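Local coordinates for protein alanine dehydrogenase/pyridine nucleotide transhydrogenase (Mycobacterium smegmatis str. MC2 155, PDB 3P2Y) that probably takes part in hydride transfer between NAD(H) and NADP(H), a reaction coupled to proton translocation across the membrane, at residues Ala165-Arg170 with Gly322-Ser327; Asp267-Thr272 with Arg282-Ala287; Ala287-Met292 with Gly307-Thr312. All blocks are in the same frame, centred on the assembly; numbering follows the deposited sequence.

Contact 1. Residues Ala165-Arg170 with Gly322-Ser327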
ATOM      1  N   ALA A 165      -2.858   4.452   3.412  1.00  7.25           N
ATOM      2  CA  ALA A 165      -3.119   3.306   4.307  1.00  8.35           C
ATOM      3  C   ALA A 165      -1.822   2.588   4.665  1.00  8.02           C
ATOM      4  O   ALA A 165      -1.684   2.070   5.789  1.00  8.06           O
ATOM      5  CB  ALA A 165      -4.114   2.343   3.645  1.00  8.54           C
ATOM      6  N   SER A 166      -0.885   2.536   3.714  1.00  7.14           N
ATOM      7  CA  SER A 166       0.390   1.841   3.962  1.00  7.43           C
ATOM      8  C   SER A 166       1.295   2.614   4.945  1.00  7.88           C
ATOM      9  O   SER A 166       2.108   2.007   5.690  1.00  9.22           O
ATOM     10  CB  SER A 166       1.138   1.637   2.634  1.00  7.07           C
ATOM     11  OG  SER A 166       0.368   0.751   1.811  1.00  8.25           O
ATOM     12  N   LEU A 167       1.204   3.944   4.921  1.00  7.21           N
ATOM     13  CA  LEU A 167       2.007   4.801   5.840  1.00  6.97           C
ATOM     14  C   LEU A 167       1.376   5.024   7.218  1.00  7.60           C
ATOM     15  O   LEU A 167       2.069   5.361   8.188  1.00  8.19           O
ATOM     16  CB  LEU A 167       2.284   6.173   5.215  1.00  6.72           C
ATOM     17  CG  LEU A 167       3.223   6.137   4.008  1.00  7.81           C
ATOM     18  CD1 LEU A 167       3.164   7.510   3.291  1.00  9.23           C
ATOM     19  CD2 LEU A 167       4.645   5.840   4.432  1.00 12.27           C
ATOM     20  N   SER A 168       0.074   4.819   7.310  1.00  6.59           N
ATOM     21  CA  SER A 168      -0.636   5.013   8.581  1.00  7.46           C
ATOM     22  C   SER A 168      -0.073   4.088   9.675  1.00  7.68           C
ATOM     23  O   SER A 168       0.351   2.969   9.398  1.00  8.70           O
ATOM     24  CB  SER A 168      -2.124   4.698   8.373  1.00  6.73           C
ATOM     25  OG  SER A 168      -2.865   4.980   9.571  1.00  9.47           O
ATOM     26  N   THR A 169      -0.114   4.536  10.925  1.00  8.26           N
ATOM     27  CA  THR A 169       0.300   3.654  12.024  1.00  8.47           C
ATOM     28  C   THR A 169      -0.905   2.844  12.512  1.00  8.31           C
ATOM     29  O   THR A 169      -0.777   2.074  13.433  1.00  8.08           O
ATOM     30  CB  THR A 169       0.853   4.469  13.191  1.00  8.43           C
ATOM     31  OG1 THR A 169      -0.147   5.404  13.593  1.00  7.78           O
ATOM     32  CG2 THR A 169       2.125   5.197  12.743  1.00  8.92           C
ATOM     33  N   ARG A 170      -2.067   3.020  11.858  1.00  7.90           N
ATOM     34  CA  ARG A 170      -3.330   2.425  12.336  1.00  8.43           C
ATOM     35  C   ARG A 170      -4.048   1.734  11.173  1.00  8.51           C
ATOM     36  O   ARG A 170      -3.805   2.080  10.005  1.00  9.25           O
ATOM     37  CB  ARG A 170      -4.238   3.548  12.858  1.00  9.02           C
ATOM     38  CG  ARG A 170      -3.756   4.121  14.228  1.00  9.87           C
ATOM     39  CD  ARG A 170      -4.678   5.200  14.775  1.00 11.39           C
ATOM     40  NE  ARG A 170      -4.810   6.394  13.898  1.00 10.87           N
ATOM     41  CZ  ARG A 170      -3.945   7.404  13.854  1.00 12.87           C
ATOM     42  NH1 ARG A 170      -2.786   7.367  14.539  1.00 13.39           N
ATOM     43  NH2 ARG A 170      -4.201   8.452  13.084  1.00 10.19           N
ATOM     44  N   GLY A 322       4.987  14.238  14.479  1.00 16.07           N
ATOM     45  CA  GLY A 322       4.306  12.922  14.484  1.00 15.94           C
ATOM     46  C   GLY A 322       3.333  12.696  13.344  1.00 14.72           C
ATOM     47  O   GLY A 322       2.683  11.645  13.288  1.00 15.51           O
ATOM     48  N   VAL A 323       3.252  13.650  12.419  1.00 13.80           N
ATOM     49  CA  VAL A 323       2.306  13.539  11.268  1.00 13.28           C
ATOM     50  C   VAL A 323       3.091  13.287   9.991  1.00 12.85           C
ATOM     51  O   VAL A 323       4.049  14.017   9.669  1.00 13.26           O
ATOM     52  CB  VAL A 323       1.416  14.813  11.129  1.00 13.22           C
ATOM     53  CG1 VAL A 323       0.486  14.707   9.912  1.00 13.19           C
ATOM     54  CG2 VAL A 323       0.577  15.038  12.402  1.00 14.52           C
ATOM     55  N   THR A 324       2.705  12.247   9.244  1.00 12.03           N
ATOM     56  CA  THR A 324       3.484  11.862   8.059  1.00 11.63           C
ATOM     57  C   THR A 324       2.962  12.680   6.876  1.00 11.30           C
ATOM     58  O   THR A 324       1.756  12.735   6.642  1.00 12.30           O
ATOM     59  CB  THR A 324       3.348  10.346   7.765  1.00 11.56           C
ATOM     60  OG1 THR A 324       3.858   9.588   8.872  1.00 12.58           O
ATOM     61  CG2 THR A 324       4.100   9.930   6.468  1.00 11.54           C
ATOM     62  N   ILE A 325       3.858  13.353   6.154  1.00 10.69           N
ATOM     63  CA  ILE A 325       3.490  14.131   4.971  0.50 11.15           C
ATOM     64  C   ILE A 325       4.204  13.526   3.770  1.00 10.39           C
ATOM     65  O   ILE A 325       5.441  13.530   3.727  1.00 11.98           O
ATOM     66  CB  ILE A 325       3.920  15.606   5.132  0.50 11.89           C
ATOM     67  CG1 ILE A 325       3.600  16.090   6.561  0.50 12.11           C
ATOM     68  CG2 ILE A 325       3.264  16.474   4.054  0.50 11.89           C
ATOM     69  CD1 ILE A 325       2.105  16.211   6.830  0.50 14.04           C
ATOM     70  N   THR A 326       3.451  13.009   2.796  1.00  9.81           N
ATOM     71  CA  THR A 326       4.094  12.321   1.671  1.00  9.14           C
ATOM     72  C   THR A 326       3.694  12.965   0.356  1.00  9.72           C
ATOM     73  O   THR A 326       2.554  13.411   0.221  1.00  9.43           O
ATOM     74  CB  THR A 326       3.803  10.809   1.685  1.00  8.72           C
ATOM     75  OG1 THR A 326       4.592  10.146   0.680  1.00  9.98           O
ATOM     76  CG2 THR A 326       2.268  10.514   1.458  1.00  7.72           C
ATOM     77  N   SER A 327       4.624  13.008  -0.598  1.00  9.24           N
ATOM     78  CA  SER A 327       4.382  13.723  -1.846  1.00  9.87           C
ATOM     79  C   SER A 327       4.824  12.897  -3.051  1.00 10.17           C
ATOM     80  O   SER A 327       5.879  13.175  -3.677  1.00 13.20           O
ATOM     81  CB  SER A 327       5.089  15.110  -1.811  1.00 10.93           C
ATOM     82  OG  SER A 327       4.953  15.785  -3.048  1.00 13.93           O
TER
HETATM   83  O   HOH W   1       1.984   7.652   9.777  1.00 16.49           O
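No planar side chain lies between L167 and the two threonines it touches, T324 and T326; the flat group that joins in is the main-chain carbonyl of L167. Its oxygen accepts a hydrogen from a water, with L167 O 2.8 Å from the water oxygen, and the same water receives the hydroxyl proton of T324, with OG1 also 2.8 Å away. The polar link between helix end and strand is therefore a one-water bridge. Beside it the contact is apolar and runs through a single branch of the leucine. L167 CD1 lies 3.6 Å from T326 CG2 and 4.1 Å from T324 CG2, so it faces two methyls spaced two residues apart on the same face of the strand. The leucine has CG beside its backbone N (chi1 -68°) and CD1 extended away from CA, which carries that methyl to the strand. T324 divides its work: CG2, anti to the backbone N, meets the leucine, while OG1 holds the water. In T326 the hydroxyl is hydrogen-bonded to T317 of the adjoining strand, while CG2 and CB make the closest packing with L167. Directly after L167 the chain leaves helical geometry at S168, whose OG accepts the N-H of R170 at 3.1 Å (N-H...OG angle 157°), an ST turn. R170 then reaches D267 of its own chain and E337 of the second subunit by salt bridges, and A165 and S166 pack on L162 of that subunit. V297, on the neighbouring strand, also touches L167 and T324. The last turn of helix 148-167 thus packs L167 against one face of a mixed sheet, near its edge; the sheet's parallel strands and glycine-rich turn are consistent with a Rossmann-type dinucleotide-binding domain.

Contact 2. Residues Asp267-Thr272 with Arg282-Ala287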
ATOM      1  N   ASP A 267      -7.643  11.020  10.049  1.00  9.30           N
ATOM      2  CA  ASP A 267      -6.461  10.149  10.103  1.00  9.00           C
ATOM      3  C   ASP A 267      -5.687  10.135   8.799  1.00  8.63           C
ATOM      4  O   ASP A 267      -4.475   9.920   8.795  1.00  9.38           O
ATOM      5  CB  ASP A 267      -6.900   8.710  10.489  1.00  8.44           C
ATOM      6  CG  ASP A 267      -7.694   8.698  11.776  1.00 10.95           C
ATOM      7  OD1 ASP A 267      -7.069   8.940  12.845  1.00 10.84           O
ATOM      8  OD2 ASP A 267      -8.941   8.464  11.725  1.00 10.72           O
ATOM      9  N   ILE A 268      -6.399  10.320   7.682  1.00  8.72           N
ATOM     10  CA  ILE A 268      -5.769  10.319   6.364  1.00  8.86           C
ATOM     11  C   ILE A 268      -6.364  11.500   5.633  1.00  9.47           C
ATOM     12  O   ILE A 268      -7.581  11.619   5.582  1.00 10.46           O
ATOM     13  CB  ILE A 268      -6.043   9.002   5.573  1.00  8.87           C
ATOM     14  CG1 ILE A 268      -5.404   7.809   6.318  1.00 10.75           C
ATOM     15  CG2 ILE A 268      -5.409   9.103   4.154  1.00  9.73           C
ATOM     16  CD1 ILE A 268      -5.718   6.412   5.745  1.00 10.32           C
ATOM     17  N   VAL A 269      -5.508  12.363   5.058  1.00  8.93           N
ATOM     18  CA  VAL A 269      -5.981  13.495   4.272  1.00  9.37           C
ATOM     19  C   VAL A 269      -5.284  13.409   2.918  1.00  9.35           C
ATOM     20  O   VAL A 269      -4.028  13.345   2.847  1.00 10.78           O
ATOM     21  CB  VAL A 269      -5.645  14.866   4.953  1.00 10.16           C
ATOM     22  CG1 VAL A 269      -6.040  16.038   4.017  1.00 10.95           C
ATOM     23  CG2 VAL A 269      -6.339  14.974   6.319  1.00  9.94           C
ATOM     24  N   ILE A 270      -6.084  13.386   1.846  1.00  8.69           N
ATOM     25  CA  ILE A 270      -5.539  13.286   0.495  0.70  8.76           C
ATOM     26  C   ILE A 270      -5.880  14.588  -0.206  1.00  9.60           C
ATOM     27  O   ILE A 270      -7.046  14.999  -0.230  1.00  9.51           O
ATOM     28  CB  ILE A 270      -6.148  12.076  -0.256  0.70  9.42           C
ATOM     29  CG1 ILE A 270      -5.842  10.786   0.523  0.70 10.91           C
ATOM     30  CG2 ILE A 270      -5.624  12.012  -1.699  0.70  8.88           C
ATOM     31  CD1 ILE A 270      -6.492   9.537   0.002  0.70 11.84           C
ATOM     32  N   THR A 271      -4.859  15.249  -0.761  1.00  9.23           N
ATOM     33  CA  THR A 271      -5.091  16.541  -1.424  1.00 10.36           C
ATOM     34  C   THR A 271      -4.781  16.412  -2.911  1.00 10.93           C
ATOM     35  O   THR A 271      -3.769  15.806  -3.291  1.00 11.06           O
ATOM     36  CB  THR A 271      -4.247  17.684  -0.782  1.00 10.74           C
ATOM     37  OG1 THR A 271      -2.861  17.497  -1.093  1.00  9.83           O
ATOM     38  CG2 THR A 271      -4.403  17.666   0.752  1.00 13.11           C
ATOM     39  N   THR A 272      -5.637  16.976  -3.763  1.00 10.64           N
ATOM     40  CA  THR A 272      -5.503  16.682  -5.202  1.00 10.70           C
ATOM     41  C   THR A 272      -5.623  17.929  -6.072  1.00 12.54           C
ATOM     42  O   THR A 272      -5.550  17.825  -7.293  1.00 12.01           O
ATOM     43  CB  THR A 272      -6.575  15.665  -5.727  1.00 10.12           C
ATOM     44  OG1 THR A 272      -7.848  16.329  -5.864  1.00 12.85           O
ATOM     45  CG2 THR A 272      -6.736  14.436  -4.811  1.00  9.32           C
ATOM     46  N   ARG A 282      -2.933  26.216  -1.954  1.00 24.20           N
ATOM     47  CA  ARG A 282      -2.647  25.845  -0.570  1.00 25.44           C
ATOM     48  C   ARG A 282      -3.929  25.476   0.179  1.00 24.69           C
ATOM     49  O   ARG A 282      -4.806  26.308   0.368  1.00 25.96           O
ATOM     50  CB  ARG A 282      -1.885  26.988   0.139  1.00 26.70           C
ATOM     51  CG  ARG A 282      -1.482  26.696   1.570  1.00 30.36           C
ATOM     52  CD  ARG A 282      -0.376  25.620   1.679  1.00 35.68           C
ATOM     53  NE  ARG A 282       0.840  25.908   0.909  1.00 39.17           N
ATOM     54  CZ  ARG A 282       1.751  26.837   1.226  1.00 41.41           C
ATOM     55  NH1 ARG A 282       1.598  27.617   2.301  1.00 41.65           N
ATOM     56  NH2 ARG A 282       2.823  26.992   0.451  1.00 40.95           N
ATOM     57  N   LEU A 283      -4.045  24.221   0.596  1.00 23.41           N
ATOM     58  CA  LEU A 283      -5.248  23.750   1.283  1.00 22.15           C
ATOM     59  C   LEU A 283      -4.995  23.271   2.706  1.00 21.31           C
ATOM     60  O   LEU A 283      -5.934  23.211   3.517  1.00 22.11           O
ATOM     61  CB  LEU A 283      -5.899  22.611   0.486  1.00 21.90           C
ATOM     62  CG  LEU A 283      -6.304  22.872  -0.972  1.00 23.44           C
ATOM     63  CD1 LEU A 283      -6.623  21.542  -1.661  1.00 24.20           C
ATOM     64  CD2 LEU A 283      -7.498  23.798  -1.033  1.00 26.76           C
ATOM     65  N   VAL A 284      -3.756  22.871   2.988  1.00 19.12           N
ATOM     66  CA  VAL A 284      -3.397  22.334   4.296  1.00 17.83           C
ATOM     67  C   VAL A 284      -2.247  23.191   4.815  1.00 18.58           C
ATOM     68  O   VAL A 284      -1.098  23.047   4.381  1.00 18.44           O
ATOM     69  CB  VAL A 284      -2.978  20.845   4.217  1.00 16.99           C
ATOM     70  CG1 VAL A 284      -2.519  20.306   5.593  1.00 16.50           C
ATOM     71  CG2 VAL A 284      -4.144  19.972   3.651  1.00 13.01           C
ATOM     72  N   THR A 285      -2.568  24.081   5.745  1.00 19.28           N
ATOM     73  CA  THR A 285      -1.545  24.938   6.363  1.00 20.21           C
ATOM     74  C   THR A 285      -0.663  24.103   7.274  1.00 19.94           C
ATOM     75  O   THR A 285      -1.027  22.988   7.679  1.00 18.84           O
ATOM     76  CB  THR A 285      -2.205  26.027   7.243  1.00 20.42           C
ATOM     77  OG1 THR A 285      -2.973  25.390   8.272  1.00 20.05           O
ATOM     78  CG2 THR A 285      -3.102  26.944   6.412  1.00 21.83           C
ATOM     79  N   ALA A 286       0.490  24.667   7.642  1.00 20.58           N
ATOM     80  CA  ALA A 286       1.336  24.046   8.652  1.00 20.96           C
ATOM     81  C   ALA A 286       0.563  23.722   9.941  1.00 21.05           C
ATOM     82  O   ALA A 286       0.732  22.633  10.494  1.00 21.13           O
ATOM     83  CB  ALA A 286       2.540  24.940   8.955  1.00 21.71           C
ATOM     84  N   ALA A 287      -0.267  24.661  10.414  1.00 21.28           N
ATOM     85  CA  ALA A 287      -1.058  24.469  11.640  1.00 21.89           C
ATOM     86  C   ALA A 287      -2.062  23.315  11.529  1.00 21.27           C
ATOM     87  O   ALA A 287      -2.266  22.562  12.491  1.00 21.58           O
ATOM     88  CB  ALA A 287      -1.788  25.744  12.007  1.00 22.63           C
TER
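Strand 268-271 runs past the irregular stretch just ahead of helix 286-290, and the two backbones come nearest at T271 and L283, whose CA atoms are 7.7 Å apart. This separation is too wide for main-chain pairing and leaves the joining to side chains. V284 itself is extended (phi/psi -124°/103°), and the helix starts two residues later, with T285 as N-cap: its OG1 accepts the N-H of A288. V269 and T271, alternate residues of the strand, turn their CB atoms toward V284. One valine methyl makes both contacts. V284 CG2 meets T271 CG2 at 3.7 Å, and the two side chains cross obliquely. The same methyl lies 4.4 Å from V269 CG1, a looser approach. T271 has OG1 set between its backbone N and carbonyl carbon (chi1 70°), which places CG2 beside the backbone N, where it can meet the valine. L190 of the adjacent strand 186-190 touches V269, T271 and V284, while I263 of helix 249-263 touches both valines, so the pair of segments is set in a larger apolar cluster. The contact lies within a beta-alpha-beta unit made by strands 268-271 and 297-300 with helix 286-290 between them. Its chemistry is that of a buried methyl cluster: the V284 side chain is held by packing, while its backbone is hydrogen-bonded to N308 and E310. T271 presents its methyl to V284 and its hydroxyl to OD1 of N308, in the loop after strand 297-300, so that its polar atom is satisfied beside the apolar cluster.

Contact 3. Residues Ala287-Met292 with Gly307-Thr312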
ATOM      1  N   ALA A 287      -0.267  24.661  10.414  1.00 21.28           N
ATOM      2  CA  ALA A 287      -1.058  24.469  11.640  1.00 21.89           C
ATOM      3  C   ALA A 287      -2.062  23.315  11.529  1.00 21.27           C
ATOM      4  O   ALA A 287      -2.266  22.562  12.491  1.00 21.58           O
ATOM      5  CB  ALA A 287      -1.788  25.744  12.007  1.00 22.63           C
ATOM      6  N   ALA A 288      -2.710  23.210  10.371  1.00 20.24           N
ATOM      7  CA  ALA A 288      -3.678  22.127  10.121  1.00 19.76           C
ATOM      8  C   ALA A 288      -2.991  20.773  10.242  1.00 19.90           C
ATOM      9  O   ALA A 288      -3.468  19.903  10.973  1.00 20.40           O
ATOM     10  CB  ALA A 288      -4.315  22.273   8.735  1.00 18.96           C
ATOM     11  N   ALA A 289      -1.850  20.621   9.561  1.00 19.97           N
ATOM     12  CA  ALA A 289      -1.106  19.357   9.573  1.00 20.36           C
ATOM     13  C   ALA A 289      -0.624  19.036  10.978  1.00 20.71           C
ATOM     14  O   ALA A 289      -0.764  17.912  11.443  1.00 19.91           O
ATOM     15  CB  ALA A 289       0.077  19.400   8.605  1.00 20.06           C
ATOM     16  N   THR A 290      -0.081  20.045  11.655  1.00 22.13           N
ATOM     17  CA  THR A 290       0.463  19.906  13.005  1.00 23.69           C
ATOM     18  C   THR A 290      -0.598  19.527  14.031  1.00 23.32           C
ATOM     19  O   THR A 290      -0.297  18.842  15.028  1.00 24.01           O
ATOM     20  CB  THR A 290       1.149  21.249  13.427  1.00 24.10           C
ATOM     21  OG1 THR A 290       2.186  21.526  12.494  1.00 27.45           O
ATOM     22  CG2 THR A 290       1.738  21.178  14.811  1.00 27.57           C
ATOM     23  N   GLY A 291      -1.827  19.973  13.780  1.00 22.17           N
ATOM     24  CA  GLY A 291      -2.972  19.704  14.659  1.00 20.43           C
ATOM     25  C   GLY A 291      -3.566  18.305  14.506  1.00 19.11           C
ATOM     26  O   GLY A 291      -4.410  17.903  15.311  1.00 18.26           O
ATOM     27  N   MET A 292      -3.148  17.567  13.470  1.00 17.55           N
ATOM     28  CA  MET A 292      -3.598  16.179  13.289  1.00 16.26           C
ATOM     29  C   MET A 292      -2.971  15.259  14.353  1.00 16.51           C
ATOM     30  O   MET A 292      -1.915  15.567  14.935  1.00 16.91           O
ATOM     31  CB  MET A 292      -3.266  15.679  11.873  1.00 15.52           C
ATOM     32  CG  MET A 292      -4.007  16.461  10.775  1.00 15.01           C
ATOM     33  SD  MET A 292      -3.387  16.170   9.089  1.00 15.18           S
ATOM     34  CE  MET A 292      -3.774  14.428   8.859  1.00 15.56           C
ATOM     35  N   GLY A 307       2.810  21.640  -4.075  1.00 19.38           N
ATOM     36  CA  GLY A 307       2.068  20.938  -3.009  1.00 17.81           C
ATOM     37  C   GLY A 307       0.889  21.722  -2.454  1.00 17.98           C
ATOM     38  O   GLY A 307       0.951  22.947  -2.333  1.00 18.56           O
ATOM     39  N   ASN A 308      -0.183  21.012  -2.092  1.00 16.13           N
ATOM     40  CA  ASN A 308      -1.329  21.620  -1.426  1.00 16.61           C
ATOM     41  C   ASN A 308      -1.027  21.862   0.036  1.00 17.04           C
ATOM     42  O   ASN A 308      -1.767  22.596   0.709  1.00 17.06           O
ATOM     43  CB  ASN A 308      -2.564  20.708  -1.509  1.00 15.07           C
ATOM     44  CG  ASN A 308      -2.980  20.396  -2.953  1.00 15.79           C
ATOM     45  OD1 ASN A 308      -3.124  19.226  -3.334  1.00 16.42           O
ATOM     46  ND2 ASN A 308      -3.148  21.434  -3.770  1.00 16.39           N
ATOM     47  N   CYS A 309       0.027  21.201   0.536  1.00 17.84           N
ATOM     48  CA  CYS A 309       0.387  21.293   1.950  1.00 18.39           C
ATOM     49  C   CYS A 309       1.653  22.110   2.085  1.00 18.72           C
ATOM     50  O   CYS A 309       2.642  21.862   1.405  1.00 17.96           O
ATOM     51  CB  CYS A 309       0.574  19.905   2.593  1.00 18.06           C
ATOM     52  SG  CYS A 309       0.968  19.940   4.361  1.00 19.67           S
ATOM     53  N   GLU A 310       1.605  23.083   2.989  1.00 20.33           N
ATOM     54  CA  GLU A 310       2.745  23.959   3.271  1.00 21.04           C
ATOM     55  C   GLU A 310       4.036  23.200   3.650  1.00 21.11           C
ATOM     56  O   GLU A 310       5.147  23.654   3.360  1.00 21.27           O
ATOM     57  CB  GLU A 310       2.327  24.950   4.374  1.00 23.01           C
ATOM     58  CG  GLU A 310       3.391  25.910   4.895  1.00 25.80           C
ATOM     59  CD  GLU A 310       2.837  26.904   5.937  1.00 30.74           C
ATOM     60  OE1 GLU A 310       1.623  26.843   6.291  1.00 27.62           O
ATOM     61  OE2 GLU A 310       3.639  27.744   6.407  1.00 33.02           O
ATOM     62  N   LEU A 311       3.886  22.046   4.291  1.00 19.04           N
ATOM     63  CA  LEU A 311       5.045  21.304   4.782  1.00 18.90           C
ATOM     64  C   LEU A 311       5.525  20.235   3.791  1.00 17.63           C
ATOM     65  O   LEU A 311       6.483  19.515   4.059  1.00 17.34           O
ATOM     66  CB  LEU A 311       4.728  20.694   6.148  1.00 18.38           C
ATOM     67  CG  LEU A 311       4.378  21.718   7.238  1.00 20.49           C
ATOM     68  CD1 LEU A 311       3.782  21.034   8.458  1.00 22.97           C
ATOM     69  CD2 LEU A 311       5.627  22.543   7.619  1.00 23.53           C
ATOM     70  N   THR A 312       4.846  20.135   2.651  1.00 17.13           N
ATOM     71  CA  THR A 312       5.211  19.132   1.652  1.00 16.64           C
ATOM     72  C   THR A 312       6.617  19.296   1.114  1.00 16.69           C
ATOM     73  O   THR A 312       7.034  20.409   0.741  1.00 16.50           O
ATOM     74  CB  THR A 312       4.183  19.118   0.500  1.00 17.06           C
ATOM     75  OG1 THR A 312       3.008  18.485   0.986  1.00 17.03           O
ATOM     76  CG2 THR A 312       4.702  18.383  -0.744  1.00 17.58           C
TER
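A289 points its CB from the helix toward the turn formed by C309 to T312, where it meets both L311 and C309. The leucine comes in with one branch. L311 CD1 stands 4.1 Å from A289 CB, because CG lies beside the backbone N (chi1 -61°) and CD1 continues the chain outward. The same methyl brushes the neighbouring helix residue, with T290 OG1 4.4 Å from L311 CD1; the partner is a methyl, so this is packing, and the hydroxyl is hydrogen-bonded to A286 O, one turn back. From the other partner, C309 SG lies 4.4 Å from A289 CB. The sulfur is anti to its backbone N (chi1 -178°) and takes the N-H of L311 at 3.6 Å from N to SG, with an N-H...SG angle of 158°. A type I beta turn is closed at its base by T312 N to C309 O at 3.1 Å. These two bonds hold the turn and help fix the position of the sulfur; L311 reaches the alanine through its own side-chain torsions. H320 of strand 317-320 touches both T290 and L311. On the polar side, E310 OE1 accepts the N-H of A286 at the helix's first turn, where its charge would probably suit the helix dipole. Across the interface the touching is apolar, without a polar bond between the two segments; the polar bonds serve to shape the turn and tether it to the start of the helix.

How the contacts relate
The three contacts lie on the two faces of one sheet, contact 1 on one, contacts 2 and 3 on the other. Contacts 1 and 2 are buried and use two of its parallel strands, 323-326 and 268-271; contact 3 is only partly buried. Contacts 2 and 3 share A287 and helix 286-290, their centres about 5 Å apart, and a probable bond from L283 N to N308 O (2.8 Å) joins their loops. Contact 1, whose centre lies about 12 and 13 Å from those of contacts 2 and 3, encloses both along the chain and alone adjoins the second subunit. It alone has a bridging water; the others join by apolar touching. V323 packs against A289 and M292, linking contacts 1 and 3.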